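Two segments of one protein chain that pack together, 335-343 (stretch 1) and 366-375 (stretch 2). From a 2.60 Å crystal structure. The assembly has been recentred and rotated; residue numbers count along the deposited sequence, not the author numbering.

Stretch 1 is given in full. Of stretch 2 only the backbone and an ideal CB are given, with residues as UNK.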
# COMPACT_ATOMS: atom_id res chain seq x y z
N GLY A 335 -9.49 -8.54 31.21
CA GLY A 335 -10.64 -7.94 30.54
C GLY A 335 -11.73 -7.63 31.56
O GLY A 335 -12.20 -8.53 32.25
N ASP A 336 -12.15 -6.38 31.63
CA ASP A 336 -12.86 -5.90 32.82
C ASP A 336 -14.16 -5.13 32.59
O ASP A 336 -14.19 -3.93 32.84
CB ASP A 336 -11.90 -5.05 33.66
CG ASP A 336 -11.31 -5.82 34.80
OD1 ASP A 336 -11.99 -6.73 35.31
OD2 ASP A 336 -10.16 -5.52 35.21
N ASP A 337 -15.23 -5.80 32.15
CA ASP A 337 -15.22 -7.21 31.79
C ASP A 337 -16.18 -7.63 30.66
O ASP A 337 -17.22 -7.02 30.43
CB ASP A 337 -15.52 -8.10 32.98
CG ASP A 337 -15.45 -9.55 32.61
OD1 ASP A 337 -14.36 -9.98 32.16
OD2 ASP A 337 -16.50 -10.23 32.65
N SER A 338 -15.79 -8.71 30.00
CA SER A 338 -16.49 -9.28 28.87
C SER A 338 -17.04 -10.66 29.13
O SER A 338 -18.01 -11.10 28.51
CB SER A 338 -15.44 -9.53 27.84
OG SER A 338 -14.43 -10.31 28.45
N LEU A 339 -16.32 -11.36 30.00
CA LEU A 339 -16.43 -12.78 30.13
C LEU A 339 -17.87 -13.14 30.27
O LEU A 339 -18.28 -14.20 29.85
CB LEU A 339 -15.67 -13.27 31.36
CG LEU A 339 -15.76 -14.78 31.56
CD1 LEU A 339 -14.60 -15.24 32.44
CD2 LEU A 339 -17.10 -15.21 32.15
N LEU A 340 -18.62 -12.25 30.89
CA LEU A 340 -20.05 -12.36 30.94
C LEU A 340 -20.52 -12.54 29.53
O LEU A 340 -21.32 -13.41 29.25
CB LEU A 340 -20.67 -11.10 31.51
CG LEU A 340 -20.31 -10.73 32.95
CD1 LEU A 340 -20.86 -9.35 33.29
CD2 LEU A 340 -20.81 -11.77 33.95
N GLY A 341 -20.03 -11.69 28.64
CA GLY A 341 -20.49 -11.70 27.27
C GLY A 341 -20.32 -13.09 26.73
O GLY A 341 -21.24 -13.67 26.16
N ILE A 342 -19.14 -13.65 26.96
CA ILE A 342 -18.81 -14.94 26.38
C ILE A 342 -19.72 -16.04 26.95
O ILE A 342 -20.36 -16.80 26.21
CB ILE A 342 -17.30 -15.27 26.53
CG1 ILE A 342 -16.82 -16.17 25.38
CG2 ILE A 342 -16.97 -15.89 27.88
CD1 ILE A 342 -16.75 -15.47 24.03
N ALA A 343 -19.81 -16.09 28.27
CA ALA A 343 -20.61 -17.11 28.91
C ALA A 343 -22.02 -16.94 28.42
O ALA A 343 -22.73 -17.89 28.10
CB ALA A 343 -20.59 -16.93 30.42
N UNK A 366 -11.20 -13.45 16.92
CA UNK A 366 -10.26 -12.35 17.10
C UNK A 366 -10.46 -11.82 18.53
O UNK A 366 -9.63 -11.10 19.06
CB UNK A 366 -10.47 -11.25 16.05
N UNK A 367 -11.60 -12.17 19.10
CA UNK A 367 -11.97 -11.82 20.45
C UNK A 367 -10.96 -12.26 21.49
O UNK A 367 -10.64 -11.49 22.40
CB UNK A 367 -13.34 -12.43 20.78
N UNK A 368 -10.45 -13.49 21.37
CA UNK A 368 -9.60 -14.05 22.43
C UNK A 368 -8.23 -13.40 22.40
O UNK A 368 -7.66 -13.15 23.46
CB UNK A 368 -9.47 -15.57 22.28
N UNK A 369 -7.72 -13.10 21.22
CA UNK A 369 -6.39 -12.50 21.11
C UNK A 369 -6.34 -11.12 21.75
O UNK A 369 -5.31 -10.71 22.26
CB UNK A 369 -5.97 -12.41 19.64
N UNK A 370 -7.45 -10.41 21.70
CA UNK A 370 -7.53 -9.08 22.29
C UNK A 370 -7.35 -9.14 23.79
O UNK A 370 -6.56 -8.38 24.38
CB UNK A 370 -8.87 -8.42 21.95
N UNK A 371 -8.06 -10.07 24.40
CA UNK A 371 -8.06 -10.23 25.85
C UNK A 371 -6.68 -10.56 26.32
O UNK A 371 -6.20 -9.98 27.28
CB UNK A 371 -9.05 -11.31 26.29
N UNK A 372 -6.03 -11.48 25.62
CA UNK A 372 -4.66 -11.88 25.95
C UNK A 372 -3.72 -10.68 25.90
O UNK A 372 -3.06 -10.34 26.88
CB UNK A 372 -4.17 -12.97 24.99
N UNK A 373 -3.66 -10.03 24.75
CA UNK A 373 -2.78 -8.87 24.62
C UNK A 373 -3.03 -7.93 25.79
O UNK A 373 -2.09 -7.48 26.42
CB UNK A 373 -3.00 -8.15 23.29
N UNK A 374 -4.30 -7.62 26.05
CA UNK A 374 -4.62 -6.73 27.17
C UNK A 374 -4.15 -7.35 28.47
O UNK A 374 -3.61 -6.66 29.33
CB UNK A 374 -6.12 -6.44 27.23
N UNK A 375 -4.37 -8.66 28.61
CA UNK A 375 -3.87 -9.43 29.75
C UNK A 375 -2.37 -9.28 29.96
O UNK A 375 -1.92 -9.20 31.09
CB UNK A 375 -4.21 -10.91 29.56

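Stretch 2 runs as a helix along one side of stretch 1, which offers a glycine at one end, a serine ahead of its own helix, and an isoleucine a turn later. Asp337 is turned to its own chain, capping that helix through weak bonds to the backbone N of Leu339 and Leu340. What touches stretch 2 is Gly335, Ser338 and Ile342.

The CB at position 366 is out of reach of stretch 1, so the contact sets no preference. It is Asp366, which makes no contact here.

At 367 the CA-to-CB bond points toward stretch 1, yet the ideal CB has nothing of stretch 1 within 5.5 Å. That gap calls for length: Leu, Met or an aromatic could reach Ile342 and Ser338. The residue is Phe367, with chi1 t. Ile342 CD1 sits over one face of its ring, 4.0 Å from the ring centroid in a CH-pi contact and 3.6 Å from Phe367 CE1. Phe367 CZ also lies 4.1 Å from Ser338 CB, so one ring spans both offerings.

Position 368 points sideways, and a short side chain would stop well before Ile342. A long one could bend back to it; Met, Arg or an aromatic are candidates. Tyr368, with chi1 m, brings its end nearer: Tyr368 OH is 3.8 Å from Ile342 CD1, a packing contact against a methyl group that offers the hydroxyl no polar partner.

Positions 369 and 370 are out of reach of stretch 1, which leaves their choice open; they hold Thr369 and Gly370.

The CB at 371 again points toward stretch 1, and here the backbones come close: the CA of position 371 lies 5.8 Å from Gly335 CA. A medium apolar side chain such as Leu, Ile or Met fits beside the glycine and the serine. The residue is Leu371, m then t, and Leu371 CD2 lies 4.3 Å from Ser338 OG, a contact without a hydrogen bond.

Positions 372 and 373 are also out of reach; Ile372 and Tyr373 contribute nothing to this pairing.

At 374 the CB points toward the start of stretch 1, where Gly335 leaves room and the carboxylate of Asp336 lies farther out. Lys, Arg, Gln or Met could lay a flexible stem here, and the carboxylate slightly favours a basic end. Arg374 extends through three t angles, and Arg374 CD comes 4.3 Å from Gly335 CA; the stem makes this contact, with no salt bridge across.

Position 375 points sideways without touching stretch 1, so a small residue is sufficient: Ala375.

Stretch 2 (366-375) DFYTGLIYRA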
# COMPACT_ATOMS: atom_id res chain seq x y z
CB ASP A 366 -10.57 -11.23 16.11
CG ASP A 366 -10.34 -11.65 14.68
OD1 ASP A 366 -9.31 -12.32 14.43
OD2 ASP A 366 -11.18 -11.32 13.81
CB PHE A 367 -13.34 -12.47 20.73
CG PHE A 367 -13.82 -12.36 22.13
CD1 PHE A 367 -13.46 -13.30 23.08
CD2 PHE A 367 -14.71 -11.36 22.49
CE1 PHE A 367 -13.94 -13.21 24.38
CE2 PHE A 367 -15.19 -11.27 23.78
CZ PHE A 367 -14.81 -12.20 24.73
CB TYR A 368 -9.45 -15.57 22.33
CG TYR A 368 -10.74 -16.31 22.59
CD1 TYR A 368 -11.37 -16.24 23.82
CD2 TYR A 368 -11.35 -17.07 21.59
CE1 TYR A 368 -12.56 -16.90 24.06
CE2 TYR A 368 -12.54 -17.72 21.81
CZ TYR A 368 -13.15 -17.63 23.04
OH TYR A 368 -14.34 -18.31 23.25
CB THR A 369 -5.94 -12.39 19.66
OG1 THR A 369 -6.26 -13.61 18.96
CG2 THR A 369 -4.43 -12.16 19.58
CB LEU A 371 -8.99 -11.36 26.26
CG LEU A 371 -10.37 -11.25 25.60
CD1 LEU A 371 -11.25 -12.41 26.05
CD2 LEU A 371 -11.00 -9.89 25.88
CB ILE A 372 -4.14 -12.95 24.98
CG1 ILE A 372 -4.99 -14.22 25.11
CG2 ILE A 372 -2.68 -13.29 25.28
CD1 ILE A 372 -4.49 -15.37 24.28
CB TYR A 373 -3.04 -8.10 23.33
CG TYR A 373 -2.50 -8.71 22.07
CD1 TYR A 373 -1.32 -9.46 22.06
CD2 TYR A 373 -3.12 -8.44 20.84
CE1 TYR A 373 -0.80 -9.97 20.88
CE2 TYR A 373 -2.61 -8.95 19.65
CZ TYR A 373 -1.46 -9.71 19.67
OH TYR A 373 -0.95 -10.21 18.49
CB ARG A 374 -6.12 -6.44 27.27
CG ARG A 374 -6.45 -5.63 28.52
CD ARG A 374 -7.91 -5.23 28.58
NE ARG A 374 -8.12 -4.24 29.62
CZ ARG A 374 -7.85 -2.93 29.51
NH1 ARG A 374 -7.33 -2.43 28.40
NH2 ARG A 374 -8.10 -2.12 30.53
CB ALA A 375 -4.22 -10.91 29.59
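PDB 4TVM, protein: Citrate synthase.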